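Endo-1,4-beta-mannanase (Eisenia fetida, PDB 5Y6T) probably hydrolyses internal beta-1,4-mannosidic bonds in mannan polysaccharides as a glycoside hydrolase of family 5. Local coordinates at residues Q186-S191 against G227-R232; A233-F238 against Y263-Y268; G258-Y263 against L289-N294. One frame throughout, in Å; residues are numbered along the deposited sequence. Where two conformers were deposited one is given.

Contact 1 (Q186-S191 against G227-R232)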
# COMPACT_ATOMS: atom_id res chain seq x y z
N GLN A 186 -5.09 22.73 -3.03
CA GLN A 186 -6.27 23.41 -2.50
C GLN A 186 -7.41 22.43 -2.23
O GLN A 186 -8.08 22.56 -1.21
CB GLN A 186 -6.69 24.62 -3.34
CG GLN A 186 -5.69 25.75 -3.30
CD GLN A 186 -5.53 26.39 -1.93
OE1 GLN A 186 -6.06 25.91 -0.92
NE2 GLN A 186 -4.80 27.51 -1.89
N PRO A 187 -7.58 21.38 -3.03
CA PRO A 187 -8.65 20.41 -2.60
C PRO A 187 -8.43 19.70 -1.28
O PRO A 187 -9.38 19.18 -0.72
CB PRO A 187 -8.69 19.40 -3.77
CG PRO A 187 -8.16 20.18 -4.93
CD PRO A 187 -7.08 21.07 -4.35
N LEU A 188 -7.20 19.69 -0.78
CA LEU A 188 -6.85 19.20 0.51
C LEU A 188 -6.88 20.23 1.65
O LEU A 188 -6.59 19.87 2.78
CB LEU A 188 -5.45 18.51 0.49
CG LEU A 188 -5.30 17.44 -0.60
CD1 LEU A 188 -3.96 16.72 -0.54
CD2 LEU A 188 -6.46 16.41 -0.58
N ALA A 189 -7.28 21.46 1.36
CA ALA A 189 -7.30 22.51 2.42
C ALA A 189 -8.32 22.10 3.45
O ALA A 189 -9.45 21.66 3.10
CB ALA A 189 -7.68 23.88 1.81
N GLY A 190 -7.94 22.21 4.72
CA GLY A 190 -8.84 21.94 5.81
C GLY A 190 -9.06 20.44 6.05
O GLY A 190 -9.81 20.07 6.91
N SER A 191 -8.36 19.57 5.30
CA SER A 191 -8.61 18.11 5.42
C SER A 191 -7.85 17.46 6.56
O SER A 191 -8.11 16.35 6.90
CB SER A 191 -8.17 17.47 4.10
OG SER A 191 -6.75 17.50 3.96
N GLY A 227 -1.33 3.92 -1.38
CA GLY A 227 -2.39 4.02 -0.42
C GLY A 227 -2.55 5.46 0.08
O GLY A 227 -1.78 5.92 0.93
N SER A 228 -3.59 6.18 -0.37
CA SER A 228 -3.83 7.52 0.15
C SER A 228 -4.63 7.47 1.49
O SER A 228 -5.37 6.53 1.74
CB SER A 228 -4.62 8.47 -0.83
OG SER A 228 -3.76 8.83 -1.88
N TRP A 229 -4.45 8.50 2.29
CA TRP A 229 -5.05 8.49 3.62
C TRP A 229 -6.57 8.69 3.64
O TRP A 229 -7.21 8.38 4.63
CB TRP A 229 -4.36 9.53 4.48
CG TRP A 229 -5.15 10.78 4.80
CD1 TRP A 229 -5.61 11.12 6.07
CD2 TRP A 229 -5.50 11.89 3.93
NE1 TRP A 229 -6.20 12.36 6.00
CE2 TRP A 229 -6.13 12.86 4.73
CE3 TRP A 229 -5.30 12.18 2.57
CZ2 TRP A 229 -6.62 14.06 4.20
CZ3 TRP A 229 -5.79 13.36 2.05
CH2 TRP A 229 -6.44 14.31 2.88
N SER A 230 -7.13 9.13 2.54
CA SER A 230 -8.60 9.32 2.37
C SER A 230 -8.84 9.41 0.84
O SER A 230 -7.88 9.40 0.05
CB SER A 230 -9.02 10.61 3.07
OG SER A 230 -8.63 11.72 2.32
N GLU A 231 -10.12 9.40 0.45
CA GLU A 231 -10.52 9.51 -0.93
C GLU A 231 -10.10 10.85 -1.51
O GLU A 231 -10.10 10.99 -2.73
CB GLU A 231 -12.05 9.35 -1.08
CG GLU A 231 -12.86 10.50 -0.44
CD GLU A 231 -13.20 10.31 1.05
OE1 GLU A 231 -12.53 9.51 1.75
OE2 GLU A 231 -14.10 11.07 1.50
N ARG A 232 -9.80 11.86 -0.65
CA ARG A 232 -9.61 13.20 -1.10
C ARG A 232 -8.45 13.40 -2.05
O ARG A 232 -8.39 14.42 -2.75
CB ARG A 232 -9.41 14.14 0.09
CG ARG A 232 -10.56 14.19 1.09
CD ARG A 232 -10.15 15.21 2.13
NE ARG A 232 -11.02 15.25 3.31
CZ ARG A 232 -10.94 14.46 4.39
NH1 ARG A 232 -10.13 13.42 4.47
NH2 ARG A 232 -11.80 14.71 5.40
O HOH W 1 -7.52 13.98 8.11

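Contact 2 (A233-F238 against Y263-Y268)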
# COMPACT_ATOMS: atom_id res chain seq x y z
N ALA A 233 -7.49 12.45 -2.08
CA ALA A 233 -6.39 12.50 -3.01
C ALA A 233 -6.38 11.48 -4.15
O ALA A 233 -5.39 11.40 -4.91
CB ALA A 233 -5.10 12.38 -2.21
N GLN A 234 -7.49 10.72 -4.29
CA GLN A 234 -7.56 9.69 -5.31
C GLN A 234 -8.87 9.66 -6.05
O GLN A 234 -9.32 8.62 -6.48
CB GLN A 234 -7.20 8.34 -4.72
CG GLN A 234 -5.70 8.14 -4.69
CD GLN A 234 -5.19 6.74 -4.38
OE1 GLN A 234 -5.76 5.78 -4.84
NE2 GLN A 234 -4.01 6.65 -3.71
N THR A 235 -9.50 10.84 -6.17
CA THR A 235 -10.67 10.91 -7.07
C THR A 235 -10.74 12.37 -7.59
O THR A 235 -10.48 13.26 -6.79
CB THR A 235 -12.02 10.42 -6.47
OG1 THR A 235 -13.05 10.47 -7.45
CG2 THR A 235 -12.50 11.23 -5.25
N ASP A 236 -11.16 12.53 -8.84
CA ASP A 236 -11.52 13.86 -9.37
C ASP A 236 -13.02 14.17 -9.18
O ASP A 236 -13.52 15.24 -9.61
CB ASP A 236 -11.05 13.94 -10.84
CG ASP A 236 -9.58 13.88 -10.92
OD1 ASP A 236 -8.98 14.71 -10.23
OD2 ASP A 236 -9.02 13.00 -11.62
N GLN A 237 -13.75 13.27 -8.53
CA GLN A 237 -15.15 13.48 -8.22
C GLN A 237 -15.26 14.03 -6.79
O GLN A 237 -14.26 14.17 -6.08
CB GLN A 237 -15.93 12.16 -8.32
CG GLN A 237 -15.99 11.60 -9.76
CD GLN A 237 -16.73 12.48 -10.75
OE1 GLN A 237 -16.32 12.66 -11.92
NE2 GLN A 237 -17.83 13.00 -10.32
N PHE A 238 -16.47 14.44 -6.42
CA PHE A 238 -16.80 14.91 -5.07
C PHE A 238 -16.03 16.15 -4.62
O PHE A 238 -15.93 16.43 -3.41
CB PHE A 238 -16.60 13.79 -4.00
CG PHE A 238 -17.44 12.57 -4.19
CD1 PHE A 238 -18.79 12.57 -3.79
CD2 PHE A 238 -16.91 11.43 -4.72
CE1 PHE A 238 -19.57 11.44 -3.96
CE2 PHE A 238 -17.66 10.28 -4.86
CZ PHE A 238 -19.00 10.29 -4.49
N TYR A 263 -5.69 1.95 -7.59
CA TYR A 263 -5.88 3.00 -6.57
C TYR A 263 -6.18 2.29 -5.20
O TYR A 263 -6.54 1.09 -5.13
CB TYR A 263 -7.00 3.95 -6.94
CG TYR A 263 -6.71 4.71 -8.19
CD1 TYR A 263 -5.65 5.62 -8.26
CD2 TYR A 263 -7.46 4.55 -9.32
CE1 TYR A 263 -5.37 6.31 -9.41
CE2 TYR A 263 -7.18 5.26 -10.50
CZ TYR A 263 -6.09 6.13 -10.54
OH TYR A 263 -5.75 6.90 -11.63
N GLN A 264 -5.94 3.04 -4.14
CA GLN A 264 -6.10 2.49 -2.80
C GLN A 264 -6.45 3.64 -1.85
O GLN A 264 -5.64 4.53 -1.66
CB GLN A 264 -4.80 1.80 -2.38
CG GLN A 264 -4.82 1.32 -0.94
CD GLN A 264 -3.52 0.81 -0.38
OE1 GLN A 264 -3.34 0.81 0.86
NE2 GLN A 264 -2.59 0.47 -1.22
N MET A 265 -7.65 3.64 -1.32
CA MET A 265 -8.10 4.65 -0.41
C MET A 265 -8.24 4.07 0.95
O MET A 265 -8.87 3.05 1.14
CB MET A 265 -9.50 5.11 -0.85
CG MET A 265 -9.46 5.81 -2.20
SD MET A 265 -11.13 6.25 -2.58
CE MET A 265 -10.96 7.22 -4.05
N HIS A 266 -7.63 4.70 1.93
CA HIS A 266 -7.86 4.39 3.34
C HIS A 266 -9.03 5.22 3.88
O HIS A 266 -9.37 6.27 3.30
CB HIS A 266 -6.64 4.76 4.14
CG HIS A 266 -5.42 4.04 3.67
ND1 HIS A 266 -4.14 4.37 4.08
CD2 HIS A 266 -5.27 3.07 2.73
CE1 HIS A 266 -3.28 3.57 3.48
NE2 HIS A 266 -3.94 2.78 2.66
N THR A 267 -9.71 4.73 4.91
CA THR A 267 -10.79 5.56 5.39
C THR A 267 -11.01 5.31 6.86
O THR A 267 -11.13 4.14 7.30
CB THR A 267 -12.11 5.42 4.58
OG1 THR A 267 -13.10 6.42 5.03
CG2 THR A 267 -12.69 3.96 4.73
N TYR A 268 -11.05 6.40 7.60
CA TYR A 268 -11.38 6.38 9.01
C TYR A 268 -12.32 7.51 9.34
O TYR A 268 -12.30 8.57 8.67
CB TYR A 268 -10.13 6.61 9.82
CG TYR A 268 -9.11 5.47 9.64
CD1 TYR A 268 -9.21 4.29 10.41
CD2 TYR A 268 -8.06 5.58 8.73
CE1 TYR A 268 -8.22 3.33 10.34
CE2 TYR A 268 -7.10 4.58 8.60
CZ TYR A 268 -7.20 3.43 9.38
OH TYR A 268 -6.23 2.46 9.31

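Contact 3 (G258-Y263 against L289-N294)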
# COMPACT_ATOMS: atom_id res chain seq x y z
N GLY A 258 6.19 5.01 -14.89
CA GLY A 258 6.00 5.14 -13.45
C GLY A 258 4.55 5.40 -13.12
O GLY A 258 4.21 6.49 -12.59
N VAL A 259 3.70 4.40 -13.42
CA VAL A 259 2.26 4.50 -13.26
C VAL A 259 1.82 3.34 -12.38
O VAL A 259 2.41 2.24 -12.46
CB VAL A 259 1.54 4.49 -14.62
CG1 VAL A 259 1.96 5.72 -15.39
CG2 VAL A 259 1.77 3.18 -15.40
N ILE A 260 0.77 3.56 -11.58
CA ILE A 260 0.29 2.52 -10.67
C ILE A 260 -0.82 1.70 -11.34
O ILE A 260 -1.28 2.09 -12.43
CB ILE A 260 -0.11 3.08 -9.33
CG1 ILE A 260 -1.37 3.90 -9.41
CG2 ILE A 260 1.05 3.76 -8.74
CD1 ILE A 260 -1.94 4.34 -8.07
N ASP A 261 -1.19 0.57 -10.76
CA ASP A 261 -2.12 -0.33 -11.36
C ASP A 261 -3.46 -0.34 -10.70
O ASP A 261 -4.45 -0.63 -11.41
CB ASP A 261 -1.57 -1.74 -11.34
CG ASP A 261 -0.30 -1.84 -12.16
OD1 ASP A 261 -0.43 -1.87 -13.44
OD2 ASP A 261 0.80 -1.75 -11.57
N PHE A 262 -3.50 -0.16 -9.37
CA PHE A 262 -4.77 0.05 -8.66
C PHE A 262 -4.65 1.16 -7.62
O PHE A 262 -3.61 1.34 -6.95
CB PHE A 262 -5.43 -1.21 -8.14
CG PHE A 262 -4.69 -1.97 -7.04
CD1 PHE A 262 -4.84 -1.64 -5.71
CD2 PHE A 262 -3.89 -3.04 -7.35
CE1 PHE A 262 -4.27 -2.38 -4.70
CE2 PHE A 262 -3.27 -3.77 -6.34
CZ PHE A 262 -3.45 -3.42 -5.03
N TYR A 263 -5.69 1.95 -7.59
CA TYR A 263 -5.88 3.00 -6.57
C TYR A 263 -6.18 2.29 -5.20
O TYR A 263 -6.54 1.09 -5.13
CB TYR A 263 -7.00 3.95 -6.94
CG TYR A 263 -6.71 4.71 -8.19
CD1 TYR A 263 -5.65 5.62 -8.26
CD2 TYR A 263 -7.46 4.55 -9.32
CE1 TYR A 263 -5.37 6.31 -9.41
CE2 TYR A 263 -7.18 5.26 -10.50
CZ TYR A 263 -6.09 6.13 -10.54
OH TYR A 263 -5.75 6.90 -11.63
N LEU A 289 -13.00 6.14 -11.63
CA LEU A 289 -11.56 5.87 -11.76
C LEU A 289 -11.26 5.04 -12.97
O LEU A 289 -12.08 4.21 -13.39
CB LEU A 289 -11.04 5.15 -10.48
CG LEU A 289 -11.26 5.94 -9.20
CD1 LEU A 289 -11.01 5.10 -7.95
CD2 LEU A 289 -10.48 7.22 -9.15
N ASP A 290 -10.04 5.22 -13.47
CA ASP A 290 -9.43 4.44 -14.55
C ASP A 290 -8.60 3.24 -14.16
O ASP A 290 -7.86 2.67 -14.99
CB ASP A 290 -8.65 5.37 -15.52
CG ASP A 290 -7.47 6.08 -14.86
OD1 ASP A 290 -7.32 5.97 -13.63
OD2 ASP A 290 -6.83 6.98 -15.51
N LYS A 291 -8.74 2.80 -12.89
CA LYS A 291 -8.07 1.61 -12.33
C LYS A 291 -9.02 1.12 -11.26
O LYS A 291 -9.82 1.90 -10.71
CB LYS A 291 -6.74 1.99 -11.64
CG LYS A 291 -5.80 2.77 -12.57
CD LYS A 291 -4.51 3.15 -11.82
CE LYS A 291 -3.64 4.17 -12.55
NZ LYS A 291 -3.19 3.70 -13.86
N PRO A 292 -8.92 -0.17 -10.92
CA PRO A 292 -9.60 -0.66 -9.73
C PRO A 292 -9.14 0.07 -8.49
O PRO A 292 -8.10 0.73 -8.53
CB PRO A 292 -9.24 -2.17 -9.69
CG PRO A 292 -8.30 -2.45 -10.75
CD PRO A 292 -7.97 -1.16 -11.47
N ASN A 293 -9.91 -0.07 -7.38
CA ASN A 293 -9.67 0.62 -6.14
C ASN A 293 -9.86 -0.32 -4.99
O ASN A 293 -10.90 -0.95 -4.90
CB ASN A 293 -10.70 1.76 -6.04
CG ASN A 293 -10.44 2.72 -4.91
OD1 ASN A 293 -9.34 2.78 -4.35
ND2 ASN A 293 -11.40 3.55 -4.65
N ASN A 294 -8.91 -0.31 -4.06
CA ASN A 294 -8.84 -1.14 -2.84
C ASN A 294 -9.05 -0.30 -1.64
O ASN A 294 -8.42 0.70 -1.52
CB ASN A 294 -7.50 -1.80 -2.83
CG ASN A 294 -7.27 -2.70 -1.62
OD1 ASN A 294 -7.63 -2.36 -0.50
ND2 ASN A 294 -6.62 -3.82 -1.84

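Contact 1 (Q186-S191 against G227-R232)
S191 meets both W229 and R232. Its OG lies at the edge of the indole, near the ring plane, 3.4 Å from W229 CH2. Its CB sits over one face of the R232 guanidinium and also packs on the arginine stem, with S191 CB 3.6 Å from R232 CD. Extended from CG to NE, the R232 chain runs past S191 CB. L188 adds an apolar touch from its CD2 methyl. That methyl lies 3.8 Å from R232 CB and also reaches the rim of the indole, where L188 CD2 is 4.0 Å from W229 CH2. No direct hydrogen bond joins the two segments. A water does so instead: it donates to S191 O and accepts from W229 NE1 at 3.0 Å, at the indole edge in the plane of the ring.

The polar bonds behind these touches run within each segment. In 186-191 a type II turn runs from L188 to S191, with G190 at positive phi. S191 OG lies between its backbone N and carbonyl carbon (chi1 70°). There it donates to L188 O at 2.7 Å, and the same oxygen also accepts from S191 N. OG in turn binds A193 N. In 227-232, S230 OG accepts from R232 N in an ST turn and from R232 NH1 at 3.1 Å. S230 OG also stands over one face of the W229 indole, offset toward the rim. W195 meets the W229 ring, and E169 holds W229 N.

The contact joins the long loop after strand 165-166 to the loop leaving the C-terminal end of strand 223-228. Each side is stiffened by its own hydrogen bonds. The junction itself rests on van der Waals packing and one water bridge, so shape probably matters more to it than charge.

Contact 2 (A233-F238 against Y263-Y268)
Q234 reaches across to strand 262-266 with its chain extended beyond CG (chi2 -168°). Its OE1 accepts from the backbone of the strand: Q264 N to Q234 OE1 is 2.8 Å, with an N-H...O angle of 157°. The donor lies slightly tilted from the plane of the amide. The same oxygen rests at the edge of the Y263 ring, near the ring plane, 3.4 Å from Y263 CD1. It is also close to the root of that side chain, with Q234 OE1 3.0 Å from Y263 CB. Amide and ring planes are 57° apart, so the two groups do not stack. The other end of the amide turns to the neighbouring strand, where Q234 NE2 binds S228 OG and L226 O. One glutamine therefore ties a loop to two adjacent parallel strands of the (beta/alpha)8 barrel typical of family 5 glycoside hydrolases. With an alanine here, Q264 N would probably lose this acceptor and S228 OG and L226 O their amide donor, and a gap would open beside the Y263 ring.

M265, one residue on from Q264, meets the loop with its methyl. Its chain is extended beyond CG, which carries CE to the loop backbone. M265 CE lies 3.2 Å from Q234 O, a buried carbonyl with no hydrogen-bonding partner in the model. The same methyl touches T235, at 4.1 Å from T235 CB. T235 OG1 accepts from Q237 N, which makes an ST turn, and is also bonded to Y287 O.

The first bond of the Q264 side chain points away from this loop. Its OE1 accepts from H266 NE2 at 2.7 Å, and the oxygen lies in the plane of the imidazole. H266 ND1 bonds to E167, and Q264 NE2 to E163.

Contact 3 (G258-Y263 against L289-N294)
Y263 OH donates to D290 OD1 at 2.7 Å, and the carboxylate accepts with its syn lone pair. The ring and carboxylate planes are 4° apart, and OD1 lies at the ring edge, in its plane. K291 provides the second strong link. Its NZ gives a hydrogen bond to I260 O at 2.9 Å and forms a salt bridge with D246. A bend at the end of the chain (chi4 -61°) turns the ammonium toward that carbonyl. The backbone adds two bonds: Y263 N to P292 O, 2.9 Å, and N294 N to Y263 O, 3.0 Å.

These two bonds flank the parallel bridge of Y263 with N293. Here strands 262-266 and 293-297 begin to pair side by side in the barrel wall, at their N-terminal ends.

The aliphatic part of K291 crosses the Y263 side chain at about a right angle and lies over one ring face. This is a CH-pi contact, with K291 CD 3.9 Å from the ring centroid. L289 approaches the ring obliquely, with L289 CB 3.8 Å from Y263 CD2. N293 OD1 lies near the Y263 backbone, while N293 ND2 is bonded to N284.

F262 packs beyond the bridge. Its CB is 4.1 Å from P292 CG, and its ring runs beside the N294 side chain, pointing the same way, with F262 CE1 3.8 Å from N294 CB. The first bond of the D261 side chain points away from 289-294; its OD2 accepts from V224 N and forms a salt bridge with K216.

Overall arrangement
The contacts lie along three neighbouring parallel strands: contact 1 on 223-228, contact 2 on 262-266 and contact 3 where 262-266 meets 293-297. Contacts 1 and 2 have centres 8 Å apart and are joined by S228 O and H266 N, at 2.9 Å. Contacts 2 and 3 have centres 11 Å apart, share Y263 and are linked by M265 N to N294 O, at 3.0 Å. Contacts 1 and 3 do not touch; their nearest atoms are about 6 Å apart. Contact 2 borders the probable active site: its strand end reaches E167 and E297, placed as the catalytic glutamates are in family 5. Contact 3 lies toward the opposite ends of the strands.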